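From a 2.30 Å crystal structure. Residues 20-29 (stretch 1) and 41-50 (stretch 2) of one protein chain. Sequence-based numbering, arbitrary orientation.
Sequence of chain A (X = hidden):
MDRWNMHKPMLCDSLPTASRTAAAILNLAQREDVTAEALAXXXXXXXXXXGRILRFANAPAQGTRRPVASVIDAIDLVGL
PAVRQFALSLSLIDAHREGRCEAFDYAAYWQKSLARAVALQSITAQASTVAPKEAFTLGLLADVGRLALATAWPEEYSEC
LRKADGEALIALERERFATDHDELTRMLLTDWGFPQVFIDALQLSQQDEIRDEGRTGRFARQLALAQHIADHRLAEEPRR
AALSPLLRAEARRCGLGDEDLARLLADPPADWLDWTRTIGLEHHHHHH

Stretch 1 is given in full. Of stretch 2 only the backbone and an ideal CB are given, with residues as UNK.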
# COMPACT_ATOMS: atom_id res chain seq x y z
N ARG A 20 -6.86 12.93 10.87
CA ARG A 20 -7.73 12.17 11.77
C ARG A 20 -7.09 10.86 12.22
O ARG A 20 -7.18 10.46 13.38
CB ARG A 20 -9.08 11.89 11.09
CG ARG A 20 -10.02 11.06 11.95
CD ARG A 20 -11.25 10.61 11.17
NE ARG A 20 -10.91 9.74 10.05
CZ ARG A 20 -11.79 9.18 9.23
NH1 ARG A 20 -13.09 9.40 9.40
NH2 ARG A 20 -11.39 8.39 8.24
N THR A 21 -6.46 10.17 11.28
CA THR A 21 -5.78 8.91 11.57
C THR A 21 -4.56 9.14 12.48
O THR A 21 -4.35 8.41 13.46
CB THR A 21 -5.35 8.24 10.25
OG1 THR A 21 -6.52 7.97 9.46
CG2 THR A 21 -4.60 6.96 10.52
N ALA A 22 -3.77 10.16 12.18
CA ALA A 22 -2.64 10.50 13.04
C ALA A 22 -3.14 10.79 14.45
O ALA A 22 -2.63 10.23 15.42
CB ALA A 22 -1.85 11.68 12.47
N ALA A 23 -4.16 11.64 14.57
CA ALA A 23 -4.69 11.99 15.90
C ALA A 23 -5.02 10.73 16.68
O ALA A 23 -4.65 10.60 17.85
CB ALA A 23 -5.92 12.87 15.78
N ALA A 24 -5.70 9.79 16.03
CA ALA A 24 -6.10 8.55 16.70
C ALA A 24 -4.91 7.64 17.02
O ALA A 24 -4.91 6.94 18.03
CB ALA A 24 -7.13 7.81 15.87
N ILE A 25 -3.91 7.63 16.15
CA ILE A 25 -2.73 6.81 16.40
C ILE A 25 -1.99 7.38 17.61
O ILE A 25 -1.62 6.63 18.53
CB ILE A 25 -1.80 6.72 15.16
CG1 ILE A 25 -2.40 5.79 14.10
CG2 ILE A 25 -0.43 6.21 15.57
CD1 ILE A 25 -1.73 5.90 12.74
N LEU A 26 -1.79 8.69 17.62
CA LEU A 26 -1.12 9.37 18.74
C LEU A 26 -1.87 9.14 20.05
O LEU A 26 -1.26 8.84 21.08
CB LEU A 26 -0.98 10.86 18.47
CG LEU A 26 0.12 11.22 17.46
CD1 LEU A 26 0.03 12.68 17.06
CD2 LEU A 26 1.51 10.88 18.03
N ASN A 27 -3.18 9.28 20.01
CA ASN A 27 -4.00 9.05 21.19
C ASN A 27 -3.74 7.67 21.78
O ASN A 27 -3.47 7.54 22.97
CB ASN A 27 -5.48 9.18 20.84
CG ASN A 27 -6.38 8.83 22.01
OD1 ASN A 27 -6.93 7.73 22.07
ND2 ASN A 27 -6.51 9.76 22.95
N LEU A 28 -3.80 6.65 20.93
CA LEU A 28 -3.54 5.28 21.35
C LEU A 28 -2.09 5.07 21.80
O LEU A 28 -1.81 4.39 22.79
CB LEU A 28 -3.86 4.32 20.20
CG LEU A 28 -4.12 2.88 20.60
CD1 LEU A 28 -5.27 2.83 21.61
CD2 LEU A 28 -4.42 2.04 19.35
N ALA A 29 -1.15 5.67 21.07
CA ALA A 29 0.26 5.51 21.39
C ALA A 29 0.59 6.11 22.77
O ALA A 29 1.48 5.63 23.47
CB ALA A 29 1.13 6.12 20.29
N UNK A 41 -3.52 -2.75 14.61
CA UNK A 41 -4.76 -2.62 13.86
C UNK A 41 -4.95 -1.18 13.40
O UNK A 41 -5.36 -0.91 12.27
CB UNK A 41 -5.95 -3.07 14.71
N UNK A 42 -4.63 -0.25 14.29
CA UNK A 42 -4.82 1.15 14.00
C UNK A 42 -3.73 1.67 13.06
O UNK A 42 -4.01 2.39 12.10
CB UNK A 42 -4.84 1.96 15.30
N UNK A 43 -2.48 1.28 13.32
CA UNK A 43 -1.35 1.79 12.54
C UNK A 43 -1.45 1.29 11.10
O UNK A 43 -1.08 2.00 10.16
CB UNK A 43 -0.02 1.36 13.16
N UNK A 44 -1.95 0.07 10.92
CA UNK A 44 -1.95 -0.49 9.59
C UNK A 44 -3.08 0.07 8.73
O UNK A 44 -3.29 -0.39 7.61
CB UNK A 44 -2.06 -2.01 9.67
N UNK A 45 -3.80 1.07 9.23
CA UNK A 45 -4.71 1.82 8.37
C UNK A 45 -3.96 2.95 7.65
O UNK A 45 -4.51 3.62 6.77
CB UNK A 45 -5.87 2.39 9.19
N UNK A 46 -2.70 3.16 8.03
CA UNK A 46 -1.91 4.25 7.44
C UNK A 46 -0.71 3.75 6.63
O UNK A 46 0.23 3.18 7.18
CB UNK A 46 -1.42 5.19 8.55
N UNK A 47 -0.75 3.97 5.30
CA UNK A 47 0.35 3.55 4.42
C UNK A 47 1.70 4.15 4.83
O UNK A 47 2.68 3.40 4.89
CB UNK A 47 0.04 3.94 2.98
N UNK A 48 1.76 5.45 5.12
CA UNK A 48 3.05 6.07 5.48
C UNK A 48 3.70 5.40 6.70
O UNK A 48 4.83 4.89 6.61
CB UNK A 48 2.85 7.56 5.76
N UNK A 49 3.00 5.38 7.83
CA UNK A 49 3.59 4.87 9.07
C UNK A 49 3.88 3.38 8.96
O UNK A 49 4.87 2.88 9.51
CB UNK A 49 2.66 5.14 10.26
N UNK A 50 3.01 2.66 8.24
CA UNK A 50 3.21 1.23 8.01
C UNK A 50 4.50 0.92 7.24
O UNK A 50 5.27 0.03 7.61
CB UNK A 50 2.01 0.66 7.25

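Stretch 1 is a helix whose Thr-21, Ala-24, Ile-25 and Leu-28 line the side met by stretch 2, a surface of methyl groups that rewards apolar partners. Position 41, still helical, has its CA-to-CB bond sideways and nothing of stretch 1 within 5.5 Å of its CB. Many residues would do, polar ones included; it is Gln-41, and its end leads away.

Position 42 is different. Its CB points toward stretch 1, 4.1 Å from Leu-28 CD2 and 4.7 Å from Ile-25 CG1, with the small Ala-24 leaving room nearby. A branched or flexible apolar chain, leucine, isoleucine or methionine, would fit. The residue is Leu-42, in the t, p rotamer: its CG lies 3.8 Å from Ile-25 CG1, and its CD2 packs 3.6 Å from Leu-28 CD2 and 4.2 Å from Ala-24 CB. It covers more of this contact than any other residue.

At position 43 the CB points sideways, 4.9 Å from Ile-25 CD1, so valine, isoleucine or leucine could graze that side chain. Ile-43 does so, its CG1 4.3 Å from Ile-25 CG2, while its CA lies 4.1 Å from Ile-25 CD1.

Position 44 turns away and is the first residue to leave helical angles, at phi/psi -78/7. Stretch 1 sets no demand, and polar residues suit such a turn; Gln-44 makes no contact across.

Position 45 continues the type I turn that runs from 43 to 46. Its CB points toward stretch 1, 4.9 Å from Thr-21 CG2, leaving space for a small side chain; serine, threonine or alanine would suit. In Thr-45, OG1 donates to Leu-42 O at 2.6 Å, tying the turn to the helix end, and also lies 3.7 Å from Thr-21 CG2.

Position 46, at -115/114, immediately precedes a new helix whose first amides need acceptors, so aspartate, asparagine, serine or threonine is expected. Asp-46 OD2 accepts from the backbone N of position 49 at 2.7 Å, a capping bond, while its CB rests 4.1 Å from Thr-21 CG2 and 4.3 Å from Ile-25 CD1.

Positions 47 and 48 are out of reach. The phi of -57 at 47 admits proline, favored in a helix's first turn: Pro-47. Position 48 is helical and unconstrained by stretch 1, so most helix-compatible residues would do; it is Ala-48, a good helix former.

Position 49 points back toward stretch 1, its CB 5.1 Å from Ile-25 CD1, a gap that a longer apolar chain can close. Leu-49 does, with CD2 4.1 Å from Ile-25 CG2.

Position 50 is helical and out of reach, so many side chains are possible, and a short hydroxyl could bond back to a carbonyl one turn earlier; Thr-50 does this, its OG1 donating to Asp-46 O at 2.8 Å.

Stretch 2 (41-50) QLIQTDPALT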
# COMPACT_ATOMS: atom_id res chain seq x y z
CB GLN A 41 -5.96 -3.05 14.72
CG GLN A 41 -6.17 -4.55 14.80
CD GLN A 41 -7.17 -5.06 13.77
OE1 GLN A 41 -6.80 -5.57 12.71
NE2 GLN A 41 -8.46 -4.92 14.09
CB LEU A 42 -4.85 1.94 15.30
CG LEU A 42 -5.19 3.41 15.14
CD1 LEU A 42 -6.34 3.58 14.16
CD2 LEU A 42 -5.54 4.01 16.50
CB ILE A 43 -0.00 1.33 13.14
CG1 ILE A 43 0.34 2.16 14.38
CG2 ILE A 43 1.12 1.46 12.12
CD1 ILE A 43 1.56 1.67 15.13
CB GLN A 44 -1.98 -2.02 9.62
CG GLN A 44 -3.32 -2.58 10.03
CD GLN A 44 -3.34 -4.09 9.93
OE1 GLN A 44 -2.29 -4.72 9.77
NE2 GLN A 44 -4.54 -4.68 10.00
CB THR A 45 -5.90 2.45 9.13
OG1 THR A 45 -5.42 3.37 10.11
CG2 THR A 45 -6.75 1.37 9.79
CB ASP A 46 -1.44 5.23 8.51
CG ASP A 46 -0.61 6.36 7.92
OD1 ASP A 46 -1.15 7.11 7.07
OD2 ASP A 46 0.58 6.49 8.30
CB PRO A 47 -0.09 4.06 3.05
CG PRO A 47 -1.60 4.15 3.13
CD PRO A 47 -1.90 4.51 4.56
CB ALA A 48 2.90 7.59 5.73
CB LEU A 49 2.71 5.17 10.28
CG LEU A 49 3.31 4.81 11.64
CD1 LEU A 49 4.72 5.41 11.85
CD2 LEU A 49 2.38 5.23 12.74
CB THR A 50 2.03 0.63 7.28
OG1 THR A 50 0.88 0.67 8.15
CG2 THR A 50 2.34 -0.80 6.92
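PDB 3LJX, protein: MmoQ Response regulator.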